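Side-chain contacts in flavocytochrome C3 fumarate reductase (Shewanella frigidimarina, PDB 1QO8), which reduces fumarate to succinate, an essentially one-way reaction, using an FAD and four covalently bound c-type hemes, and may serve electron transport to Fe(3+): residues K76-E81 and A153-G158; N168-K173 and E185-D190; A380-V383 and R389-S392; P118-Q123 and D266-S271. All blocks are in the same frame, centred on the assembly; numbering follows the deposited sequence.

Interaction 1. Residues K76-E81 and A153-G158; sequences KFYCNE and APFSGG. With HEM (protoporphyrin IX containing Fe), chain C.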
loop_
_atom_site.group_PDB
_atom_site.type_symbol
_atom_site.label_atom_id
_atom_site.label_comp_id
_atom_site.label_asym_id
_atom_site.label_seq_id
_atom_site.Cartn_x
_atom_site.Cartn_y
_atom_site.Cartn_z
ATOM N N LYS A 76 23.650 -0.894 27.876
ATOM C CA LYS A 76 23.231 -1.660 26.720
ATOM C C LYS A 76 24.461 -2.422 26.153
ATOM O O LYS A 76 25.412 -1.809 25.717
ATOM C CB LYS A 76 22.722 -0.843 25.517
ATOM C CG LYS A 76 21.342 -0.332 25.998
ATOM C CD LYS A 76 20.614 0.513 24.929
ATOM C CE LYS A 76 19.660 1.459 25.673
ATOM N NZ LYS A 76 19.875 2.872 25.291
ATOM N N PHE A 77 24.327 -3.746 26.160
ATOM C CA PHE A 77 25.309 -4.512 25.347
ATOM C C PHE A 77 24.810 -4.466 23.949
ATOM O O PHE A 77 24.019 -5.393 23.556
ATOM C CB PHE A 77 25.342 -5.949 25.935
ATOM C CG PHE A 77 26.341 -6.827 25.210
ATOM C CD1 PHE A 77 27.639 -6.375 24.969
ATOM C CD2 PHE A 77 25.944 -8.129 24.900
ATOM C CE1 PHE A 77 28.556 -7.242 24.370
ATOM C CE2 PHE A 77 26.899 -8.991 24.359
ATOM C CZ PHE A 77 28.156 -8.536 24.089
ATOM N N TYR A 78 25.276 -3.570 23.094
ATOM C CA TYR A 78 24.459 -3.272 21.919
ATOM C C TYR A 78 24.523 -4.474 20.932
ATOM O O TYR A 78 23.700 -4.566 20.024
ATOM C CB TYR A 78 24.973 -2.075 21.124
ATOM C CG TYR A 78 23.880 -1.356 20.343
ATOM C CD1 TYR A 78 23.116 -0.333 20.926
ATOM C CD2 TYR A 78 23.639 -1.647 19.022
ATOM C CE1 TYR A 78 22.091 0.339 20.215
ATOM C CE2 TYR A 78 22.661 -0.982 18.291
ATOM C CZ TYR A 78 21.924 0.036 18.892
ATOM O OH TYR A 78 20.998 0.679 18.122
ATOM N N CYS A 79 25.609 -5.251 20.953
ATOM C CA CYS A 79 25.732 -6.520 20.220
ATOM C C CYS A 79 24.498 -7.377 20.158
ATOM O O CYS A 79 24.088 -7.864 19.093
ATOM C CB CYS A 79 26.834 -7.405 20.864
ATOM S SG CYS A 79 28.378 -6.386 20.881
ATOM N N ASN A 80 23.878 -7.545 21.311
ATOM C CA ASN A 80 22.684 -8.333 21.490
ATOM C C ASN A 80 21.434 -7.680 20.975
ATOM O O ASN A 80 20.364 -8.266 21.182
ATOM C CB ASN A 80 22.538 -8.912 22.919
ATOM C CG ASN A 80 23.547 -10.091 23.042
ATOM O OD1 ASN A 80 23.562 -10.817 24.096
ATOM N ND2 ASN A 80 24.400 -10.448 22.082
ATOM N N GLU A 81 21.411 -6.598 20.221
ATOM C CA GLU A 81 20.246 -6.190 19.467
ATOM C C GLU A 81 20.050 -7.115 18.234
ATOM O O GLU A 81 19.013 -7.147 17.585
ATOM C CB GLU A 81 20.507 -4.787 18.902
ATOM C CG GLU A 81 20.437 -3.675 19.992
ATOM C CD GLU A 81 18.969 -3.544 20.375
ATOM O OE1 GLU A 81 18.098 -4.089 19.652
ATOM O OE2 GLU A 81 18.579 -2.989 21.408
ATOM N N ALA A 153 19.960 6.922 15.197
ATOM C CA ALA A 153 20.535 5.816 15.982
ATOM C C ALA A 153 21.780 6.307 16.764
ATOM O O ALA A 153 22.341 7.366 16.435
ATOM C CB ALA A 153 20.990 4.723 14.994
ATOM N N PRO A 154 22.267 5.466 17.646
ATOM C CA PRO A 154 23.432 5.675 18.479
ATOM C C PRO A 154 24.750 5.873 17.712
ATOM O O PRO A 154 25.748 6.445 18.079
ATOM C CB PRO A 154 23.520 4.409 19.317
ATOM C CG PRO A 154 22.243 3.669 19.173
ATOM C CD PRO A 154 21.363 4.378 18.197
ATOM N N PHE A 155 24.788 5.289 16.504
ATOM C CA PHE A 155 26.005 5.240 15.726
ATOM C C PHE A 155 25.402 5.209 14.339
ATOM O O PHE A 155 24.314 4.788 14.052
ATOM C CB PHE A 155 26.982 4.098 15.817
ATOM C CG PHE A 155 26.390 2.743 16.038
ATOM C CD1 PHE A 155 26.035 2.345 17.316
ATOM C CD2 PHE A 155 26.137 1.907 14.968
ATOM C CE1 PHE A 155 25.513 1.112 17.594
ATOM C CE2 PHE A 155 25.585 0.637 15.222
ATOM C CZ PHE A 155 25.308 0.253 16.514
ATOM N N SER A 156 26.194 5.590 13.371
ATOM C CA SER A 156 25.692 5.472 12.047
ATOM C C SER A 156 26.003 4.134 11.311
ATOM O O SER A 156 26.752 3.283 11.809
ATOM C CB SER A 156 26.295 6.547 11.207
ATOM O OG SER A 156 27.687 6.274 11.138
ATOM N N GLY A 157 25.308 4.022 10.166
ATOM C CA GLY A 157 25.473 2.840 9.319
ATOM C C GLY A 157 24.227 2.010 8.963
ATOM O O GLY A 157 24.273 1.387 7.882
ATOM N N GLY A 158 23.181 1.913 9.817
ATOM C CA GLY A 158 21.925 1.321 9.427
ATOM C C GLY A 158 22.129 -0.182 8.971
ATOM O O GLY A 158 22.830 -0.973 9.627
HETATM C CHA HEM C . 28.858 -10.807 12.187
HETATM C CHB HEM C . 30.384 -9.755 16.674
HETATM C CHC HEM C . 27.098 -6.213 16.672
HETATM C CHD HEM C . 24.912 -8.119 12.785
HETATM C C1A HEM C . 29.616 -10.828 13.327
HETATM C C2A HEM C . 30.839 -11.559 13.612
HETATM C C3A HEM C . 31.257 -11.260 14.834
HETATM C C4A HEM C . 30.274 -10.331 15.399
HETATM C CMA HEM C . 32.466 -11.772 15.653
HETATM C CAA HEM C . 31.483 -12.583 12.622
HETATM C CBA HEM C . 32.613 -11.983 11.764
HETATM C CGA HEM C . 32.029 -11.036 10.741
HETATM O O1A HEM C . 32.421 -9.827 10.859
HETATM O O2A HEM C . 31.219 -11.477 9.866
HETATM C C1B HEM C . 29.732 -8.567 16.981
HETATM C C2B HEM C . 30.062 -7.662 18.073
HETATM C C3B HEM C . 29.178 -6.683 18.032
HETATM C C4B HEM C . 28.242 -6.916 16.965
HETATM C CMB HEM C . 31.269 -7.897 18.968
HETATM C CAB HEM C . 29.094 -5.332 18.864
HETATM C CBB HEM C . 30.182 -4.815 19.441
HETATM C C1C HEM C . 26.157 -6.445 15.698
HETATM C C2C HEM C . 24.973 -5.654 15.384
HETATM C C3C HEM C . 24.410 -6.169 14.295
HETATM C C4C HEM C . 25.206 -7.297 13.873
HETATM C CMC HEM C . 24.554 -4.474 16.268
HETATM C CAC HEM C . 23.160 -5.719 13.454
HETATM C CBC HEM C . 22.849 -4.439 13.268
HETATM C C1D HEM C . 25.822 -8.997 12.256
HETATM C C2D HEM C . 25.651 -9.706 10.970
HETATM C C3D HEM C . 26.744 -10.432 10.807
HETATM C C4D HEM C . 27.626 -10.234 11.939
HETATM C CMD HEM C . 24.403 -9.558 10.076
HETATM C CAD HEM C . 27.092 -11.402 9.620
HETATM C CBD HEM C . 26.930 -12.848 10.015
HETATM C CGD HEM C . 27.294 -13.946 8.983
HETATM O O1D HEM C . 26.974 -13.804 7.788
HETATM O O2D HEM C . 27.897 -14.966 9.375
HETATM N NA HEM C . 29.346 -10.031 14.437
HETATM N NB HEM C . 28.598 -8.102 16.347
HETATM N NC HEM C . 26.269 -7.437 14.747
HETATM N ND HEM C . 27.018 -9.340 12.820
HETATM FE FE HEM C . 27.854 -8.662 14.551
#

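Interaction 2. Residues N168-K173 and E185-D190; sequences NAVGTK and EWFIED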
loop_
_atom_site.group_PDB
_atom_site.type_symbol
_atom_site.label_atom_id
_atom_site.label_comp_id
_atom_site.label_asym_id
_atom_site.label_seq_id
_atom_site.Cartn_x
_atom_site.Cartn_y
_atom_site.Cartn_z
ATOM N N ASN A 168 27.157 -4.683 -7.049
ATOM C CA ASN A 168 27.080 -4.941 -8.474
ATOM C C ASN A 168 27.528 -3.747 -9.286
ATOM O O ASN A 168 27.269 -2.583 -8.980
ATOM C CB ASN A 168 25.623 -5.361 -8.866
ATOM C CG ASN A 168 25.284 -6.724 -8.330
ATOM O OD1 ASN A 168 26.184 -7.525 -8.009
ATOM N ND2 ASN A 168 24.030 -7.122 -8.149
ATOM N N ALA A 169 28.386 -4.003 -10.269
ATOM C CA ALA A 169 28.741 -2.949 -11.250
ATOM C C ALA A 169 29.134 -3.633 -12.564
ATOM O O ALA A 169 29.507 -4.809 -12.619
ATOM C CB ALA A 169 29.856 -2.071 -10.749
ATOM N N VAL A 170 29.025 -2.926 -13.660
ATOM C CA VAL A 170 29.327 -3.441 -14.978
ATOM C C VAL A 170 30.423 -2.539 -15.567
ATOM O O VAL A 170 30.225 -1.342 -15.484
ATOM C CB VAL A 170 28.130 -3.427 -15.939
ATOM C CG1 VAL A 170 27.344 -2.135 -16.028
ATOM C CG2 VAL A 170 28.670 -3.692 -17.369
ATOM N N GLY A 171 31.448 -3.116 -16.175
ATOM C CA GLY A 171 32.498 -2.308 -16.791
ATOM C C GLY A 171 33.593 -1.927 -15.822
ATOM O O GLY A 171 34.189 -0.861 -15.980
ATOM N N THR A 172 33.898 -2.716 -14.807
ATOM C CA THR A 172 34.950 -2.234 -13.881
ATOM C C THR A 172 36.296 -2.810 -14.265
ATOM O O THR A 172 36.502 -3.801 -14.974
ATOM C CB THR A 172 34.641 -2.583 -12.414
ATOM O OG1 THR A 172 34.668 -4.005 -12.308
ATOM C CG2 THR A 172 33.288 -2.026 -11.986
ATOM N N LYS A 173 37.321 -2.200 -13.687
ATOM C CA LYS A 173 38.667 -2.772 -13.863
ATOM C C LYS A 173 38.737 -4.109 -13.142
ATOM O O LYS A 173 39.549 -4.946 -13.579
ATOM C CB LYS A 173 39.666 -1.730 -13.410
ATOM C CG LYS A 173 39.700 -1.495 -11.924
ATOM C CD LYS A 173 40.847 -0.569 -11.569
ATOM C CE LYS A 173 40.988 -0.278 -10.100
ATOM N NZ LYS A 173 41.708 -1.322 -9.335
ATOM N N GLU A 185 23.610 -3.753 -20.899
ATOM C CA GLU A 185 22.311 -4.295 -21.227
ATOM C C GLU A 185 22.134 -5.590 -20.468
ATOM O O GLU A 185 21.004 -5.890 -20.136
ATOM C CB GLU A 185 22.070 -4.510 -22.737
ATOM C CG GLU A 185 23.344 -4.706 -23.561
ATOM C CD GLU A 185 24.146 -3.417 -23.683
ATOM O OE1 GLU A 185 23.663 -2.418 -24.254
ATOM O OE2 GLU A 185 25.281 -3.372 -23.175
ATOM N N TRP A 186 23.192 -6.365 -20.234
ATOM C CA TRP A 186 23.058 -7.581 -19.443
ATOM C C TRP A 186 22.681 -7.273 -17.997
ATOM O O TRP A 186 21.818 -7.926 -17.393
ATOM C CB TRP A 186 24.361 -8.360 -19.567
ATOM C CG TRP A 186 24.571 -8.915 -20.963
ATOM C CD1 TRP A 186 23.739 -8.861 -22.042
ATOM C CD2 TRP A 186 25.708 -9.675 -21.397
ATOM N NE1 TRP A 186 24.276 -9.485 -23.121
ATOM C CE2 TRP A 186 25.491 -10.008 -22.748
ATOM C CE3 TRP A 186 26.909 -10.054 -20.786
ATOM C CZ2 TRP A 186 26.439 -10.730 -23.500
ATOM C CZ3 TRP A 186 27.834 -10.775 -21.528
ATOM C CH2 TRP A 186 27.593 -11.102 -22.873
ATOM N N PHE A 187 23.382 -6.301 -17.432
ATOM C CA PHE A 187 23.046 -5.805 -16.071
ATOM C C PHE A 187 21.577 -5.375 -16.025
ATOM O O PHE A 187 20.800 -5.696 -15.122
ATOM C CB PHE A 187 23.978 -4.622 -15.729
ATOM C CG PHE A 187 23.882 -4.072 -14.331
ATOM C CD1 PHE A 187 22.700 -3.565 -13.821
ATOM C CD2 PHE A 187 24.971 -4.090 -13.484
ATOM C CE1 PHE A 187 22.605 -3.074 -12.523
ATOM C CE2 PHE A 187 24.894 -3.603 -12.179
ATOM C CZ PHE A 187 23.702 -3.111 -11.678
ATOM N N ILE A 188 21.188 -4.545 -17.004
ATOM C CA ILE A 188 19.812 -4.060 -17.107
ATOM C C ILE A 188 18.802 -5.153 -17.224
ATOM O O ILE A 188 17.952 -5.251 -16.317
ATOM C CB ILE A 188 19.672 -2.999 -18.206
ATOM C CG1 ILE A 188 20.477 -1.768 -17.766
ATOM C CG2 ILE A 188 18.240 -2.570 -18.509
ATOM C CD1 ILE A 188 20.772 -0.861 -18.963
ATOM N N GLU A 189 18.949 -6.083 -18.176
ATOM C CA GLU A 189 18.035 -7.198 -18.315
ATOM C C GLU A 189 17.981 -8.107 -17.096
ATOM O O GLU A 189 16.950 -8.684 -16.709
ATOM C CB GLU A 189 18.528 -8.061 -19.492
ATOM C CG GLU A 189 18.509 -7.452 -20.867
ATOM C CD GLU A 189 19.116 -8.343 -21.943
ATOM O OE1 GLU A 189 19.351 -9.574 -21.786
ATOM O OE2 GLU A 189 19.358 -7.763 -23.028
ATOM N N ASP A 190 19.178 -8.414 -16.525
ATOM C CA ASP A 190 19.217 -9.261 -15.344
ATOM C C ASP A 190 18.380 -8.669 -14.222
ATOM O O ASP A 190 17.667 -9.364 -13.483
ATOM C CB ASP A 190 20.685 -9.414 -14.861
ATOM C CG ASP A 190 21.578 -10.344 -15.686
ATOM O OD1 ASP A 190 21.181 -10.911 -16.717
ATOM O OD2 ASP A 190 22.778 -10.537 -15.345
#

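Interaction 3. Residues A380-V383 and R389-S392; sequences AVMV and RFIS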
loop_
_atom_site.group_PDB
_atom_site.type_symbol
_atom_site.label_atom_id
_atom_site.label_comp_id
_atom_site.label_asym_id
_atom_site.label_seq_id
_atom_site.Cartn_x
_atom_site.Cartn_y
_atom_site.Cartn_z
ATOM N N ALA A 380 22.323 -30.670 5.864
ATOM C CA ALA A 380 21.622 -30.615 7.134
ATOM C C ALA A 380 20.144 -30.980 6.875
ATOM O O ALA A 380 19.642 -30.816 5.805
ATOM C CB ALA A 380 21.693 -29.205 7.705
ATOM N N VAL A 381 19.503 -31.365 7.936
ATOM C CA VAL A 381 18.123 -31.679 8.082
ATOM C C VAL A 381 17.371 -30.486 8.750
ATOM O O VAL A 381 18.006 -29.800 9.537
ATOM C CB VAL A 381 18.042 -32.903 9.013
ATOM C CG1 VAL A 381 16.639 -33.312 9.448
ATOM C CG2 VAL A 381 18.704 -34.098 8.292
ATOM N N MET A 382 16.074 -30.354 8.428
ATOM C CA MET A 382 15.234 -29.336 9.044
ATOM C C MET A 382 14.037 -30.006 9.695
ATOM O O MET A 382 13.345 -30.770 9.041
ATOM C CB MET A 382 14.802 -28.279 8.013
ATOM C CG MET A 382 14.117 -27.059 8.693
ATOM S SD MET A 382 13.890 -25.723 7.492
ATOM C CE MET A 382 12.933 -26.504 6.208
ATOM N N VAL A 383 13.875 -29.655 10.961
ATOM C CA VAL A 383 12.928 -30.279 11.865
ATOM C C VAL A 383 12.105 -29.189 12.600
ATOM O O VAL A 383 12.579 -28.042 12.776
ATOM C CB VAL A 383 13.885 -31.109 12.709
ATOM C CG1 VAL A 383 14.022 -30.842 14.162
ATOM C CG2 VAL A 383 13.886 -32.587 12.324
ATOM N N ARG A 389 10.576 -33.643 10.545
ATOM C CA ARG A 389 10.816 -33.012 9.261
ATOM C C ARG A 389 9.440 -32.642 8.732
ATOM O O ARG A 389 8.542 -33.259 9.272
ATOM C CB ARG A 389 11.560 -34.003 8.298
ATOM C CG ARG A 389 13.044 -34.196 8.705
ATOM C CD ARG A 389 13.663 -35.337 7.808
ATOM N NE ARG A 389 13.876 -34.761 6.509
ATOM C CZ ARG A 389 13.529 -35.312 5.339
ATOM N NH1 ARG A 389 13.047 -36.573 5.442
ATOM N NH2 ARG A 389 13.837 -34.732 4.194
ATOM N N PHE A 390 9.272 -31.735 7.786
ATOM C CA PHE A 390 7.920 -31.312 7.440
ATOM C C PHE A 390 8.027 -30.937 5.972
ATOM O O PHE A 390 7.080 -30.671 5.327
ATOM C CB PHE A 390 7.366 -30.077 8.174
ATOM C CG PHE A 390 8.405 -28.988 8.404
ATOM C CD1 PHE A 390 9.259 -29.056 9.457
ATOM C CD2 PHE A 390 8.497 -27.883 7.568
ATOM C CE1 PHE A 390 10.226 -28.057 9.638
ATOM C CE2 PHE A 390 9.480 -26.889 7.677
ATOM C CZ PHE A 390 10.310 -26.980 8.773
ATOM N N ILE A 391 9.171 -31.100 5.331
ATOM C CA ILE A 391 9.320 -30.680 3.938
ATOM C C ILE A 391 10.750 -31.070 3.528
ATOM O O ILE A 391 11.578 -31.329 4.403
ATOM C CB ILE A 391 9.029 -29.206 3.650
ATOM C CG1 ILE A 391 8.924 -29.072 2.126
ATOM C CG2 ILE A 391 10.019 -28.185 4.208
ATOM C CD1 ILE A 391 8.141 -27.852 1.632
ATOM N N SER A 392 10.948 -31.279 2.234
ATOM C CA SER A 392 12.312 -31.472 1.792
ATOM C C SER A 392 13.189 -30.229 2.065
ATOM O O SER A 392 12.775 -29.143 1.657
ATOM C CB SER A 392 12.340 -31.730 0.305
ATOM O OG SER A 392 13.672 -31.734 -0.229
HETATM O O HOH W 1 11.738 -30.480 6.999
#

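Interaction 4. Residues P118-Q123 and D266-S271; sequences PSETTQ and DTRLNS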
loop_
_atom_site.group_PDB
_atom_site.type_symbol
_atom_site.label_atom_id
_atom_site.label_comp_id
_atom_site.label_asym_id
_atom_site.label_seq_id
_atom_site.Cartn_x
_atom_site.Cartn_y
_atom_site.Cartn_z
ATOM N N PRO A 118 12.449 27.822 12.145
ATOM C CA PRO A 118 13.753 27.202 12.229
ATOM C C PRO A 118 14.660 27.722 13.323
ATOM O O PRO A 118 14.912 28.920 13.514
ATOM C CB PRO A 118 14.420 27.452 10.881
ATOM C CG PRO A 118 13.468 28.259 10.068
ATOM C CD PRO A 118 12.151 28.373 10.797
ATOM N N SER A 119 15.264 26.844 14.093
ATOM C CA SER A 119 16.277 27.062 15.088
ATOM C C SER A 119 17.687 27.222 14.513
ATOM O O SER A 119 18.616 27.727 15.147
ATOM C CB SER A 119 16.395 25.852 16.022
ATOM O OG SER A 119 15.501 25.997 17.095
ATOM N N GLU A 120 17.865 26.778 13.292
ATOM C CA GLU A 120 19.127 26.819 12.577
ATOM C C GLU A 120 18.798 26.546 11.113
ATOM O O GLU A 120 17.673 26.092 10.910
ATOM C CB GLU A 120 20.146 25.814 13.091
ATOM C CG GLU A 120 19.859 24.346 12.890
ATOM C CD GLU A 120 20.885 23.447 13.583
ATOM O OE1 GLU A 120 21.975 23.445 12.960
ATOM O OE2 GLU A 120 20.648 22.867 14.681
ATOM N N THR A 121 19.661 26.810 10.161
ATOM C CA THR A 121 19.227 26.626 8.758
ATOM C C THR A 121 20.438 26.056 8.040
ATOM O O THR A 121 21.556 26.337 8.552
ATOM C CB THR A 121 18.794 27.981 8.167
ATOM O OG1 THR A 121 17.525 28.415 8.705
ATOM C CG2 THR A 121 18.617 27.944 6.670
ATOM N N THR A 122 20.278 25.263 6.995
ATOM C CA THR A 122 21.386 24.708 6.242
ATOM C C THR A 122 20.980 24.799 4.762
ATOM O O THR A 122 19.827 25.111 4.634
ATOM C CB THR A 122 21.556 23.159 6.186
ATOM O OG1 THR A 122 20.677 22.519 7.072
ATOM C CG2 THR A 122 23.018 22.847 6.337
ATOM N N GLN A 123 21.771 24.380 3.793
ATOM C CA GLN A 123 21.215 24.201 2.451
ATOM C C GLN A 123 20.605 22.809 2.221
ATOM O O GLN A 123 19.511 22.650 1.633
ATOM C CB GLN A 123 22.413 24.517 1.528
ATOM C CG GLN A 123 22.713 26.019 1.760
ATOM C CD GLN A 123 23.734 26.556 0.807
ATOM O OE1 GLN A 123 24.674 25.857 0.392
ATOM N NE2 GLN A 123 23.460 27.815 0.478
ATOM N N ASP A 266 29.956 16.329 9.966
ATOM C CA ASP A 266 29.828 15.434 11.106
ATOM C C ASP A 266 28.414 14.861 11.154
ATOM O O ASP A 266 27.462 15.672 11.069
ATOM C CB ASP A 266 30.239 16.163 12.388
ATOM C CG ASP A 266 31.752 16.451 12.344
ATOM O OD1 ASP A 266 32.458 15.991 11.392
ATOM O OD2 ASP A 266 32.218 17.139 13.284
ATOM N N THR A 267 28.183 13.590 11.397
ATOM C CA THR A 267 26.811 13.167 11.622
ATOM C C THR A 267 26.230 13.654 12.946
ATOM O O THR A 267 26.851 13.470 14.009
ATOM C CB THR A 267 26.744 11.651 11.452
ATOM O OG1 THR A 267 25.482 11.081 11.946
ATOM C CG2 THR A 267 27.907 11.191 12.261
ATOM N N ARG A 268 25.002 14.163 12.973
ATOM C CA ARG A 268 24.349 14.375 14.269
ATOM C C ARG A 268 23.621 13.100 14.649
ATOM O O ARG A 268 22.589 12.835 14.053
ATOM C CB ARG A 268 23.369 15.526 14.145
ATOM C CG ARG A 268 23.009 16.557 15.141
ATOM C CD ARG A 268 22.226 17.782 14.544
ATOM N NE ARG A 268 23.130 18.798 14.006
ATOM C CZ ARG A 268 22.742 20.111 13.934
ATOM N NH1 ARG A 268 21.501 20.432 14.316
ATOM N NH2 ARG A 268 23.543 21.070 13.499
ATOM N N LEU A 269 23.991 12.432 15.706
ATOM C CA LEU A 269 23.494 11.176 16.185
ATOM C C LEU A 269 22.350 11.435 17.133
ATOM O O LEU A 269 22.077 12.553 17.591
ATOM C CB LEU A 269 24.697 10.450 16.818
ATOM C CG LEU A 269 25.818 10.025 15.807
ATOM C CD1 LEU A 269 27.072 9.572 16.526
ATOM C CD2 LEU A 269 25.259 8.998 14.863
ATOM N N ASN A 270 21.643 10.363 17.462
ATOM C CA ASN A 270 20.468 10.330 18.352
ATOM C C ASN A 270 19.556 11.537 18.025
ATOM O O ASN A 270 18.960 12.133 18.921
ATOM C CB ASN A 270 20.902 10.297 19.787
ATOM C CG ASN A 270 22.056 9.360 20.056
ATOM O OD1 ASN A 270 21.926 8.107 19.964
ATOM N ND2 ASN A 270 23.233 9.906 20.475
ATOM N N SER A 271 19.322 11.774 16.741
ATOM C CA SER A 271 18.488 12.829 16.187
ATOM C C SER A 271 17.512 12.219 15.162
ATOM O O SER A 271 17.868 11.969 14.006
ATOM C CB SER A 271 19.441 13.792 15.424
ATOM O OG SER A 271 20.327 14.249 16.453
#

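Interaction 1. Residues K76-E81 and A153-G158
The Y78 ring is filled on both faces: the CE1–CZ edge of F155 comes down on one, and CG of E81 lies over the centre of the other, 3.8 Å above the plane. At its rim, near the ring plane, sits methyl CMC of the heme next to C79. The two aromatic rings form a T-shaped (edge-to-face) pair with centroids 5.0 Å apart and planes at 70°, F155 supplying the edge. The closest atoms are Y78 CE2 and F155 CZ at 3.4 Å, off the middle of the tyrosine face. At the far end of the tyrosine, P154 CG reaches the phenol oxygen OH at 3.4 Å and CE1 at 3.5 Å, the two side chains crossing at about a right angle. Y78 holds CG anti to its own N (chi1 -153°), which sends the ring across to the 153-158 loop. E81 comes back over it because the chain turns through a 3-10 segment, with E81 N bonded to Y78 O at 3.1 Å. An alanine in place of Y78 is likely to leave the F155 edge and P154 CG without a surface to pack on. C79 is thought by similarity to anchor heme 4 covalently, and A153, G157 and G158 touch the FAD, so the pair joins a heme-binding loop to an FAD-binding one. The cytochrome loop runs between helices 43-46 and 107-115; the flavoprotein loop follows strand 147-150 and is tied to helix 248-262 by a bond from R257 to S156 O.

Interaction 2. Residues N168-K173 and E185-D190
F187 meets N168, A169 and V170 through CD2, CE2 and CZ of its ring, and it alone of the helical segment 185-190 makes this contact. Before it, E185 and W186 give the helix its regular bonds, E185 O taking E189 N and W186 O taking D190 N, while the W186 side chain packs on E181 and R238. F187 itself carries CG anti to its N (chi1 -174°), and this aims the ring off the helix at the loop. There CE2 touches N168 CB at 3.8 Å, and CD2 lies 4.0 Å from V170 CG1. Between the two, A169 N comes up at the ring edge, near its plane, 4.0 Å from CE2. A serine at F187 would probably open a gap beside N168 CB and V170 CG1 and leave this extended run without the ring it packs on. The N168 amide points its polar end elsewhere: ND2 is bonded to G541 O and N543 OD1, and OD1 to T239 OG1. The N168 backbone is bonded to G542, thought by similarity to bind succinate, so F187 packs behind a strand end beside the probable substrate site. I188 turns to I201 and A208; E189 and D190 form salt bridges with R235, D190 also with R238. Helix 184-194 thus lies against helix 201-220, which contributes A208 beside F187 and S211 OG to V170 N, while the loop leads from strand 167-168 into helix 173-177.

Interaction 3. Residues A380-V383 and R389-S392
One water ties M382 to F390 and I391: it donates to M382 O at 2.6 Å and to I391 O at 2.7 Å, and accepts from F390 N at 2.9 Å. It links the backbone of strand 381-383 to the following loop, while V381 and V383 bond to strand 412-417 of a mixed sheet. The same water sits over the centre of the F390 ring. M382 approaches that ring obliquely in a Met-aromatic contact, SD 5.2 Å from the F390 centroid and 63° off the normal. A bend at chi3 (57°) brings its methyl CE back to F390 CZ, 3.7 Å away, with I391 CG2 also in touch. R389 closes the other end. Its guanidinium bridges to E393 and D472, and E393 also accepts from M382 N, so this acid holds both segments. R389 and V383 also pack on helix 453-469, while M382 and F390 lie against helix 397-405. M382 O has a further neighbour in R389 CA, a CA-H...O contact of 3.4 Å with 157° at the hydrogen, and R389 CG packs against V381 CG1 at 3.8 Å.

Interaction 4. Residues P118-Q123 and D266-S271
R268 and E120 reach for each other from opposite directions and lock in an end-on, two-nitrogen salt bridge. From CB the arginine runs out nearly straight to CD (chi2 166°), its side chain lying against I148 of strand 147-150, and then bends at chi3 (-86°) to present the edge of the guanidinium to the acid. CZ stops 3.5 Å from E120 OE2. NH1 makes the shorter bond, 2.6 Å to E120 OE2, and is also bonded to Y297 OH. NH2 takes the other oxygen, E120 OE1, at 2.9 Å. Both oxygens lie close to the guanidinium plane, yet the carboxylate is twisted 45° against it: OE1 is met on its syn side, whereas OE2 is met from above the carboxylate plane. Two bonds to two oxygens fix the rotation of the acid, and the second partner on NH1 steadies the arginine in turn. Farther along the 266-271 chain, S271 OG donates to L269 O at 2.7 Å across the turn at N270. The bridge lies near the surface and spans two sheets through short, weakly bonded strands: 267-268, an edge of the parallel sheet, and 120-122, beside strand 295-301. That layout, with the antiparallel strands 271-278, 284-291 and 295-301 inserted before the parallel strand 303-306, is characteristic of the Rossmann-type FAD-binding fold of this family.

In the fold
Interactions 1, 2 and 3 are buried, while interaction 4 lies at the surface, and the chemistry follows: ring and apolar packing in 1 and 2, a water bridging three backbone groups, with sulfur-aromatic packing, in 3, a charged pair in 4. Interaction 1 joins the cytochrome part to the flavoprotein part; the others stay within the flavoprotein region. Interactions 1 and 4 touch, A153 O lying 3.2 Å from N270 N, probably a hydrogen bond, so the loops after strands 147-150 and 267-268 run side by side near the FAD. Interaction 2 sits in a separate helical region, about 34 Å from interaction 1 between centres. Interaction 3 is more remote still from interaction 4, their centres about 51 Å apart.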